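Local coordinates for ubiquinone biosynthesis protein UbiJ (Escherichia coli, PDB 6H6P) that binds hydrophobic ubiquinone intermediates through its SCP2 domain, the part contained in this chain, and is essential for the stability of the multienzyme Ubi complex, at residues Lys46-Glu51 against Ile113-Asn118; Glu51-Ser56 against Ile83-Val88; Arg93-Leu98 against Asn118-Ala123. All blocks are in the same frame, centred on the assembly; numbering follows the deposited sequence.

Interaction 1 of 3, residues Lys46-Glu51 against Ile113-Asn118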
loop_
_atom_site.group_PDB
_atom_site.type_symbol
_atom_site.label_atom_id
_atom_site.label_comp_id
_atom_site.label_asym_id
_atom_site.label_seq_id
_atom_site.Cartn_x
_atom_site.Cartn_y
_atom_site.Cartn_z
ATOM N N LYS C 46 -5.146 14.893 -0.828
ATOM C CA LYS C 46 -6.535 15.360 -0.763
ATOM C C LYS C 46 -7.541 14.238 -0.567
ATOM O O LYS C 46 -7.379 13.132 -1.067
ATOM C CB LYS C 46 -6.921 16.234 -1.981
ATOM C CG LYS C 46 -6.025 17.444 -2.226
ATOM C CD LYS C 46 -6.218 18.551 -1.211
ATOM C CE LYS C 46 -5.059 19.505 -1.199
ATOM N NZ LYS C 46 -5.115 20.400 -0.015
ATOM N N VAL C 47 -8.586 14.552 0.181
ATOM C CA VAL C 47 -9.715 13.680 0.465
ATOM C C VAL C 47 -10.963 14.401 -0.074
ATOM O O VAL C 47 -11.198 15.573 0.245
ATOM C CB VAL C 47 -9.823 13.323 1.971
ATOM C CG1 VAL C 47 -11.019 12.422 2.245
ATOM C CG2 VAL C 47 -8.536 12.668 2.476
ATOM N N LEU C 48 -11.691 13.723 -0.972
ATOM C CA LEU C 48 -12.924 14.217 -1.574
ATOM C C LEU C 48 -14.054 13.324 -1.099
ATOM O O LEU C 48 -14.093 12.148 -1.457
ATOM C CB LEU C 48 -12.834 14.267 -3.125
ATOM C CG LEU C 48 -14.075 14.716 -3.929
ATOM C CD1 LEU C 48 -14.478 16.162 -3.635
ATOM C CD2 LEU C 48 -13.806 14.575 -5.418
ATOM N N ARG C 49 -14.909 13.861 -0.213
ATOM C CA ARG C 49 -16.062 13.135 0.286
ATOM C C ARG C 49 -17.192 13.497 -0.632
ATOM O O ARG C 49 -17.337 14.654 -1.018
ATOM C CB ARG C 49 -16.405 13.492 1.743
ATOM C CG ARG C 49 -17.358 12.503 2.390
ATOM C CD ARG C 49 -17.440 12.706 3.883
ATOM N NE ARG C 49 -18.006 11.522 4.544
ATOM C CZ ARG C 49 -17.386 10.778 5.462
ATOM N NH1 ARG C 49 -16.158 11.091 5.869
ATOM N NH2 ARG C 49 -17.997 9.722 5.991
ATOM N N VAL C 50 -17.934 12.470 -1.057
ATOM C CA VAL C 50 -19.078 12.569 -1.941
ATOM C C VAL C 50 -20.231 12.008 -1.145
ATOM O O VAL C 50 -20.177 10.855 -0.721
ATOM C CB VAL C 50 -18.870 11.807 -3.281
ATOM C CG1 VAL C 50 -20.102 11.925 -4.156
ATOM C CG2 VAL C 50 -17.613 12.289 -4.033
ATOM N N GLU C 51 -21.251 12.842 -0.913
ATOM C CA GLU C 51 -22.490 12.497 -0.212
ATOM C C GLU C 51 -23.569 12.161 -1.250
ATOM O O GLU C 51 -24.047 13.047 -1.968
ATOM C CB GLU C 51 -22.916 13.642 0.723
ATOM C CG GLU C 51 -21.885 13.988 1.798
ATOM C CD GLU C 51 -21.663 13.015 2.947
ATOM O OE1 GLU C 51 -22.383 11.996 3.042
ATOM O OE2 GLU C 51 -20.780 13.299 3.786
ATOM N N ILE C 113 -13.211 24.096 -3.038
ATOM C CA ILE C 113 -13.741 23.848 -4.386
ATOM C C ILE C 113 -12.625 23.442 -5.388
ATOM O O ILE C 113 -12.913 22.790 -6.384
ATOM C CB ILE C 113 -14.603 25.048 -4.893
ATOM C CG1 ILE C 113 -15.493 24.640 -6.109
ATOM C CG2 ILE C 113 -13.736 26.304 -5.171
ATOM C CD1 ILE C 113 -16.620 25.603 -6.490
ATOM N N GLN C 114 -11.361 23.781 -5.102
ATOM C CA GLN C 114 -10.240 23.439 -5.973
ATOM C C GLN C 114 -9.946 21.942 -6.022
ATOM O O GLN C 114 -9.335 21.498 -6.990
ATOM C CB GLN C 114 -8.992 24.246 -5.624
ATOM C CG GLN C 114 -8.938 25.590 -6.344
ATOM C CD GLN C 114 -7.696 26.397 -6.017
ATOM O OE1 GLN C 114 -6.690 25.885 -5.490
ATOM N NE2 GLN C 114 -7.734 27.694 -6.337
ATOM N N VAL C 115 -10.397 21.168 -5.014
ATOM C CA VAL C 115 -10.219 19.716 -4.960
ATOM C C VAL C 115 -11.106 19.065 -6.059
ATOM O O VAL C 115 -10.613 18.250 -6.848
ATOM C CB VAL C 115 -10.482 19.132 -3.530
ATOM C CG1 VAL C 115 -10.390 17.604 -3.500
ATOM C CG2 VAL C 115 -9.547 19.740 -2.493
ATOM N N VAL C 116 -12.402 19.447 -6.119
ATOM C CA VAL C 116 -13.357 18.939 -7.103
ATOM C C VAL C 116 -13.049 19.490 -8.532
ATOM O O VAL C 116 -13.253 18.759 -9.508
ATOM C CB VAL C 116 -14.842 19.117 -6.659
ATOM C CG1 VAL C 116 -15.244 20.576 -6.510
ATOM C CG2 VAL C 116 -15.800 18.365 -7.582
ATOM N N GLN C 117 -12.518 20.733 -8.648
ATOM C CA GLN C 117 -12.115 21.349 -9.919
ATOM C C GLN C 117 -10.934 20.599 -10.553
ATOM O O GLN C 117 -10.885 20.432 -11.777
ATOM C CB GLN C 117 -11.746 22.813 -9.704
ATOM C CG GLN C 117 -12.964 23.726 -9.582
ATOM C CD GLN C 117 -12.647 25.106 -9.063
ATOM O OE1 GLN C 117 -11.500 25.446 -8.732
ATOM N NE2 GLN C 117 -13.677 25.924 -8.953
ATOM N N ASN C 118 -9.985 20.142 -9.707
ATOM C CA ASN C 118 -8.804 19.359 -10.113
ATOM C C ASN C 118 -9.132 17.910 -10.358
ATOM O O ASN C 118 -8.386 17.224 -11.069
ATOM C CB ASN C 118 -7.661 19.481 -9.111
ATOM C CG ASN C 118 -7.089 20.880 -9.019
ATOM O OD1 ASN C 118 -7.031 21.635 -10.003
ATOM N ND2 ASN C 118 -6.670 21.257 -7.822
#

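Interaction 2 of 3, residues Glu51-Ser56 against Ile83-Val88. With CA (calcium ion), chain T.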
loop_
_atom_site.group_PDB
_atom_site.type_symbol
_atom_site.label_atom_id
_atom_site.label_comp_id
_atom_site.label_asym_id
_atom_site.label_seq_id
_atom_site.Cartn_x
_atom_site.Cartn_y
_atom_site.Cartn_z
ATOM N N GLU C 51 -21.251 12.842 -0.913
ATOM C CA GLU C 51 -22.490 12.497 -0.212
ATOM C C GLU C 51 -23.569 12.161 -1.250
ATOM O O GLU C 51 -24.047 13.047 -1.968
ATOM C CB GLU C 51 -22.916 13.642 0.723
ATOM C CG GLU C 51 -21.885 13.988 1.798
ATOM C CD GLU C 51 -21.663 13.015 2.947
ATOM O OE1 GLU C 51 -22.383 11.996 3.042
ATOM O OE2 GLU C 51 -20.780 13.299 3.786
ATOM N N VAL C 52 -23.861 10.860 -1.406
ATOM C CA VAL C 52 -24.821 10.388 -2.400
ATOM C C VAL C 52 -26.209 10.662 -1.839
ATOM O O VAL C 52 -26.563 10.116 -0.798
ATOM C CB VAL C 52 -24.583 8.911 -2.825
ATOM C CG1 VAL C 52 -25.500 8.511 -3.964
ATOM C CG2 VAL C 52 -23.142 8.684 -3.232
ATOM N N LYS C 53 -26.945 11.592 -2.481
ATOM C CA LYS C 53 -28.263 12.068 -2.045
ATOM C C LYS C 53 -29.388 11.031 -2.105
ATOM O O LYS C 53 -30.233 11.033 -1.190
ATOM C CB LYS C 53 -28.685 13.336 -2.794
ATOM C CG LYS C 53 -28.311 14.634 -2.111
ATOM C CD LYS C 53 -29.282 15.755 -2.455
ATOM C CE LYS C 53 -28.856 16.649 -3.599
ATOM N NZ LYS C 53 -27.851 17.672 -3.185
ATOM N N GLY C 54 -29.436 10.204 -3.157
ATOM C CA GLY C 54 -30.494 9.199 -3.302
ATOM C C GLY C 54 -30.523 8.149 -2.192
ATOM O O GLY C 54 -31.565 7.877 -1.592
ATOM N N PHE C 55 -29.339 7.589 -1.901
ATOM C CA PHE C 55 -29.025 6.569 -0.901
ATOM C C PHE C 55 -28.565 7.324 0.353
ATOM O O PHE C 55 -28.231 8.498 0.223
ATOM C CB PHE C 55 -27.886 5.723 -1.476
ATOM C CG PHE C 55 -28.173 5.243 -2.883
ATOM C CD1 PHE C 55 -27.844 6.025 -3.989
ATOM C CD2 PHE C 55 -28.821 4.036 -3.103
ATOM C CE1 PHE C 55 -28.162 5.607 -5.287
ATOM C CE2 PHE C 55 -29.119 3.610 -4.402
ATOM C CZ PHE C 55 -28.792 4.400 -5.485
ATOM N N SER C 56 -28.529 6.722 1.537
ATOM C CA SER C 56 -28.105 7.469 2.739
ATOM C C SER C 56 -26.569 7.617 2.912
ATOM O O SER C 56 -26.123 8.335 3.817
ATOM C CB SER C 56 -28.719 6.848 3.996
ATOM O OG SER C 56 -28.419 5.465 4.125
ATOM N N ILE C 83 -22.154 17.210 -2.526
ATOM C CA ILE C 83 -23.457 16.597 -2.254
ATOM C C ILE C 83 -24.304 16.618 -3.522
ATOM O O ILE C 83 -24.596 17.693 -4.039
ATOM C CB ILE C 83 -24.205 17.187 -1.015
ATOM C CG1 ILE C 83 -23.264 17.421 0.193
ATOM C CG2 ILE C 83 -25.384 16.292 -0.623
ATOM C CD1 ILE C 83 -22.829 18.841 0.397
ATOM N N ALA C 84 -24.676 15.422 -4.028
ATOM C CA ALA C 84 -25.486 15.243 -5.236
ATOM C C ALA C 84 -26.088 13.838 -5.300
ATOM O O ALA C 84 -25.650 12.953 -4.565
ATOM C CB ALA C 84 -24.628 15.490 -6.471
ATOM N N TYR C 85 -27.093 13.635 -6.176
ATOM C CA TYR C 85 -27.734 12.341 -6.397
ATOM C C TYR C 85 -26.806 11.473 -7.242
ATOM O O TYR C 85 -26.072 12.003 -8.066
ATOM C CB TYR C 85 -29.064 12.544 -7.109
ATOM C CG TYR C 85 -30.206 12.857 -6.176
ATOM C CD1 TYR C 85 -30.494 14.166 -5.813
ATOM C CD2 TYR C 85 -31.037 11.846 -5.694
ATOM C CE1 TYR C 85 -31.558 14.461 -4.964
ATOM C CE2 TYR C 85 -32.097 12.127 -4.836
ATOM C CZ TYR C 85 -32.349 13.436 -4.466
ATOM O OH TYR C 85 -33.380 13.730 -3.605
ATOM N N ALA C 86 -26.863 10.144 -7.073
ATOM C CA ALA C 86 -26.034 9.189 -7.822
ATOM C C ALA C 86 -25.939 9.463 -9.359
ATOM O O ALA C 86 -24.858 9.359 -9.936
ATOM C CB ALA C 86 -26.516 7.770 -7.552
ATOM N N SER C 87 -27.073 9.841 -9.979
ATOM C CA SER C 87 -27.307 10.148 -11.397
ATOM C C SER C 87 -26.516 11.318 -11.930
ATOM O O SER C 87 -26.280 11.350 -13.143
ATOM C CB SER C 87 -28.778 10.464 -11.625
ATOM O OG SER C 87 -29.622 9.430 -11.162
ATOM N N VAL C 88 -26.190 12.318 -11.070
ATOM C CA VAL C 88 -25.469 13.530 -11.476
ATOM C C VAL C 88 -23.946 13.337 -11.386
ATOM O O VAL C 88 -23.224 13.972 -12.144
ATOM C CB VAL C 88 -25.945 14.865 -10.817
ATOM C CG1 VAL C 88 -27.367 15.208 -11.223
ATOM C CG2 VAL C 88 -25.822 14.856 -9.324
HETATM CA CA CA T . -30.197 9.353 -8.847
#

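Interaction 3 of 3, residues Arg93-Leu98 against Asn118-Ala123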
loop_
_atom_site.group_PDB
_atom_site.type_symbol
_atom_site.label_atom_id
_atom_site.label_comp_id
_atom_site.label_asym_id
_atom_site.label_seq_id
_atom_site.Cartn_x
_atom_site.Cartn_y
_atom_site.Cartn_z
ATOM N N ARG C 93 -17.263 15.056 -15.319
ATOM C CA ARG C 93 -16.190 14.687 -16.235
ATOM C C ARG C 93 -15.527 15.880 -16.936
ATOM O O ARG C 93 -14.786 15.669 -17.895
ATOM C CB ARG C 93 -16.670 13.646 -17.253
ATOM C CG ARG C 93 -16.865 12.225 -16.718
ATOM C CD ARG C 93 -16.936 11.243 -17.881
ATOM N NE ARG C 93 -15.858 11.511 -18.836
ATOM C CZ ARG C 93 -14.633 11.000 -18.761
ATOM N NH1 ARG C 93 -14.333 10.111 -17.819
ATOM N NH2 ARG C 93 -13.709 11.351 -19.641
ATOM N N ASP C 94 -15.786 17.122 -16.456
ATOM C CA ASP C 94 -15.118 18.369 -16.875
ATOM C C ASP C 94 -15.631 19.613 -16.148
ATOM O O ASP C 94 -16.755 19.631 -15.649
ATOM C CB ASP C 94 -15.050 18.616 -18.397
ATOM C CG ASP C 94 -16.337 18.612 -19.153
ATOM O OD1 ASP C 94 -17.128 19.566 -18.979
ATOM O OD2 ASP C 94 -16.494 17.739 -20.032
ATOM N N ARG C 95 -14.762 20.647 -16.094
ATOM C CA ARG C 95 -14.939 21.956 -15.447
ATOM C C ARG C 95 -16.198 22.724 -15.889
ATOM O O ARG C 95 -16.818 23.399 -15.065
ATOM C CB ARG C 95 -13.675 22.821 -15.627
ATOM C CG ARG C 95 -12.473 22.349 -14.787
ATOM C CD ARG C 95 -12.032 23.363 -13.743
ATOM N NE ARG C 95 -13.151 23.823 -12.918
ATOM C CZ ARG C 95 -13.596 25.078 -12.878
ATOM N NH1 ARG C 95 -14.631 25.397 -12.111
ATOM N NH2 ARG C 95 -13.004 26.024 -13.601
ATOM N N GLN C 96 -16.580 22.599 -17.170
ATOM C CA GLN C 96 -17.761 23.250 -17.764
ATOM C C GLN C 96 -19.053 22.697 -17.159
ATOM O O GLN C 96 -19.965 23.466 -16.831
ATOM C CB GLN C 96 -17.765 23.049 -19.303
ATOM C CG GLN C 96 -16.598 23.726 -20.042
ATOM C CD GLN C 96 -15.784 22.799 -20.936
ATOM O OE1 GLN C 96 -15.392 21.683 -20.550
ATOM N NE2 GLN C 96 -15.442 23.283 -22.126
ATOM N N GLN C 97 -19.114 21.355 -17.017
ATOM C CA GLN C 97 -20.249 20.613 -16.459
ATOM C C GLN C 97 -20.358 20.812 -14.959
ATOM O O GLN C 97 -21.467 20.880 -14.444
ATOM C CB GLN C 97 -20.165 19.127 -16.820
ATOM C CG GLN C 97 -20.331 18.838 -18.311
ATOM C CD GLN C 97 -20.148 17.371 -18.612
ATOM O OE1 GLN C 97 -19.132 16.754 -18.264
ATOM N NE2 GLN C 97 -21.129 16.776 -19.275
ATOM N N LEU C 98 -19.214 20.932 -14.264
ATOM C CA LEU C 98 -19.146 21.210 -12.823
ATOM C C LEU C 98 -19.732 22.613 -12.481
ATOM O O LEU C 98 -20.483 22.716 -11.507
ATOM C CB LEU C 98 -17.700 21.015 -12.281
ATOM C CG LEU C 98 -17.354 21.578 -10.890
ATOM C CD1 LEU C 98 -17.800 20.651 -9.798
ATOM C CD2 LEU C 98 -15.888 21.818 -10.779
ATOM N N ASN C 118 -9.985 20.142 -9.707
ATOM C CA ASN C 118 -8.804 19.359 -10.113
ATOM C C ASN C 118 -9.132 17.910 -10.358
ATOM O O ASN C 118 -8.386 17.224 -11.069
ATOM C CB ASN C 118 -7.661 19.481 -9.111
ATOM C CG ASN C 118 -7.089 20.880 -9.019
ATOM O OD1 ASN C 118 -7.031 21.635 -10.003
ATOM N ND2 ASN C 118 -6.670 21.257 -7.822
ATOM N N PHE C 119 -10.247 17.433 -9.765
ATOM C CA PHE C 119 -10.720 16.076 -9.983
ATOM C C PHE C 119 -11.321 15.992 -11.382
ATOM O O PHE C 119 -10.935 15.115 -12.164
ATOM C CB PHE C 119 -11.711 15.618 -8.891
ATOM C CG PHE C 119 -12.262 14.265 -9.246
ATOM C CD1 PHE C 119 -11.459 13.128 -9.180
ATOM C CD2 PHE C 119 -13.544 14.136 -9.754
ATOM C CE1 PHE C 119 -11.952 11.886 -9.572
ATOM C CE2 PHE C 119 -14.029 12.898 -10.156
ATOM C CZ PHE C 119 -13.237 11.778 -10.051
ATOM N N VAL C 120 -12.235 16.941 -11.683
ATOM C CA VAL C 120 -12.946 17.093 -12.947
ATOM C C VAL C 120 -11.940 17.391 -14.139
ATOM O O VAL C 120 -12.179 16.940 -15.259
ATOM C CB VAL C 120 -14.148 18.089 -12.859
ATOM C CG1 VAL C 120 -15.226 17.647 -11.850
ATOM C CG2 VAL C 120 -13.725 19.532 -12.676
ATOM N N ALA C 121 -10.807 18.080 -13.877
ATOM C CA ALA C 121 -9.748 18.344 -14.876
ATOM C C ALA C 121 -8.964 17.042 -15.228
ATOM O O ALA C 121 -8.602 16.830 -16.397
ATOM C CB ALA C 121 -8.791 19.416 -14.372
ATOM N N LEU C 122 -8.712 16.183 -14.204
ATOM C CA LEU C 122 -8.071 14.869 -14.323
ATOM C C LEU C 122 -9.021 13.896 -15.091
ATOM O O LEU C 122 -8.570 13.150 -15.965
ATOM C CB LEU C 122 -7.727 14.330 -12.901
ATOM C CG LEU C 122 -7.203 12.875 -12.772
ATOM C CD1 LEU C 122 -5.987 12.596 -13.682
ATOM C CD2 LEU C 122 -6.908 12.518 -11.321
ATOM N N ALA C 123 -10.330 13.916 -14.734
ATOM C CA ALA C 123 -11.403 13.138 -15.349
ATOM C C ALA C 123 -11.664 13.553 -16.818
ATOM O O ALA C 123 -12.056 12.713 -17.633
ATOM C CB ALA C 123 -12.666 13.293 -14.546
#

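Interaction 1 of 3, residues Lys46-Glu51 against Ile113-Asn118
Lys46 and Leu48 rest on Val115 and Val116 in a buried, apolar strand-on-helix contact, where strand 47-52 of the central sheet meets the N-terminal part of helix 113-124. The two short segments run at nearly a right angle, 88° between their directions, with axes 9.1 Å apart at closest approach. Val115 carries most of the contact, and its two methyls divide the work. CG1, anti to the backbone N (chi1 176°), reaches the CB atoms of both Lys46, just before the strand, and Leu48, two residues on: it lies 4.0 Å from Lys46 CB and 4.2 Å from Leu48 CB. CG2 instead meets the aliphatic chain of Lys46, at 3.8 Å from Lys46 CD. The lysine is bent at chi2 (-72°), which carries its middle methylenes past this methyl while the ammonium leads away to weak, long ion pairs with Asp79 and with Asp77 of a second subunit. This is the sheet-and-helix layering of the SCP2 fold, in which the last helix of this chain covers one face of the mixed sheet; Val115 also reaches Cys80 on strand 80-84, so the helix spans two adjacent strands. The next residue, Val116, is touched by the branch of Leu48, which sends CD1 to 4.2 Å from Val116 CB. Val116 packs on Leu98 of helix 95-104 as well, while Leu48 reaches Phe63 within the sheet. Val47 turns away from the helix and packs on Ile60 and Trp74, and only its carbonyl O approaches, 4.3 Å from Val115 CG1.

Interaction 2 of 3, residues Glu51-Ser56 against Ile83-Val88
Glu51 and Val52 pair in parallel with Ile83 and Ala84, the backbone of Ala84 bonding to both neighbours of Val52: Ala84 N donates to Glu51 O at 3.2 Å, and Lys53 N to Ala84 O at 2.8 Å. At Lys53 the chain bends off into a turn. On one face Glu51 and Ile83 lie side by side, CB of Glu51 3.8 Å from CG1 of Ile83. Lys53 crosses Tyr85 at about a right angle, its CB 3.6 Å above the ring centroid in a CH-pi contact; bends at chi3 and chi4 fold the chain back, bringing NZ to a weak bond with Ile83 O. Ala86 CB touches both Val52 CG1 and the edge of the Phe55 ring, 3.5 Å from Phe55 CE1. Next to it, Ser87 OG binds a calcium ion at 2.4 Å, and a pentaethylene glycol molecule, probably from the crystallisation liquor, lies near Ala86. Strands 47-52 and 80-84 form the parallel pair at the heart of the mixed sheet, joined through strands 58-63 and 68-71, as expected for an SCP2 domain.

Interaction 3 of 3, residues Arg93-Leu98 against Asn118-Ala123
Val120 presses against the start of helix 95-104, its backbone so near that of Asp94 that the CA atoms stand 4.7 Å apart. Its CB faces the Asp94 backbone, 3.9 Å from Asp94 C, and its carbonyl O comes to 3.6 Å from Asp94 CA. Asp94, at the N-cap of helix 95-104, accepts a weak capping bond from Gln97 N. Beyond CB the valine side chain wedges between two residues of the first helical turn: with chi1 at -61°, CG2 is set between the backbone N and the carbonyl carbon and touches both Leu98 CD2 and Arg95 CG, each at 3.7 Å. Leu98 and Arg95 both meet the valine at about a right angle, and Val120 CG2 also lies near the plane of the Arg95 guanidinium, at its edge. Three residues on, Ala123 directs its methyl at the Arg93 backbone, CB to CA 4.1 Å. The Arg93 side chain starts away from helix 113-124 but bends at chi3 (47°), bringing one face of its guanidinium over the Ala123 carbonyl. NH2 is 2.9 Å from Ala123 O, yet the approach is over the flat group and its angle is poor for a hydrogen bond. Val120 thus holds the neighbouring helix by apolar wedging, while the carbonyl of Ala123, near the C-terminal end of helix 113-124, probably attracts the arginine charge electrostatically.

Overall arrangement
All three contacts lie in the SCP2 domain. Interactions 1 and 2 share strand 47-52, their segments overlapping at Glu51, with centres about 15 Å apart: the first ties the strand to a helix, the second to its parallel neighbour 80-84. Interaction 3 has its centre about 11 Å from that of interaction 1 and uses the same helix, 113-124, where their segments overlap at Asn118; Leu98 packs on Val116 and Gln117, so the two contacts touch through Leu98. Interactions 2 and 3 are about 18 Å apart between centres and do not touch. Along the chain, interaction 2 closes first, then interactions 1 and 3 interlock, so helix 113-124 clamps sheet and helix 95-104 together.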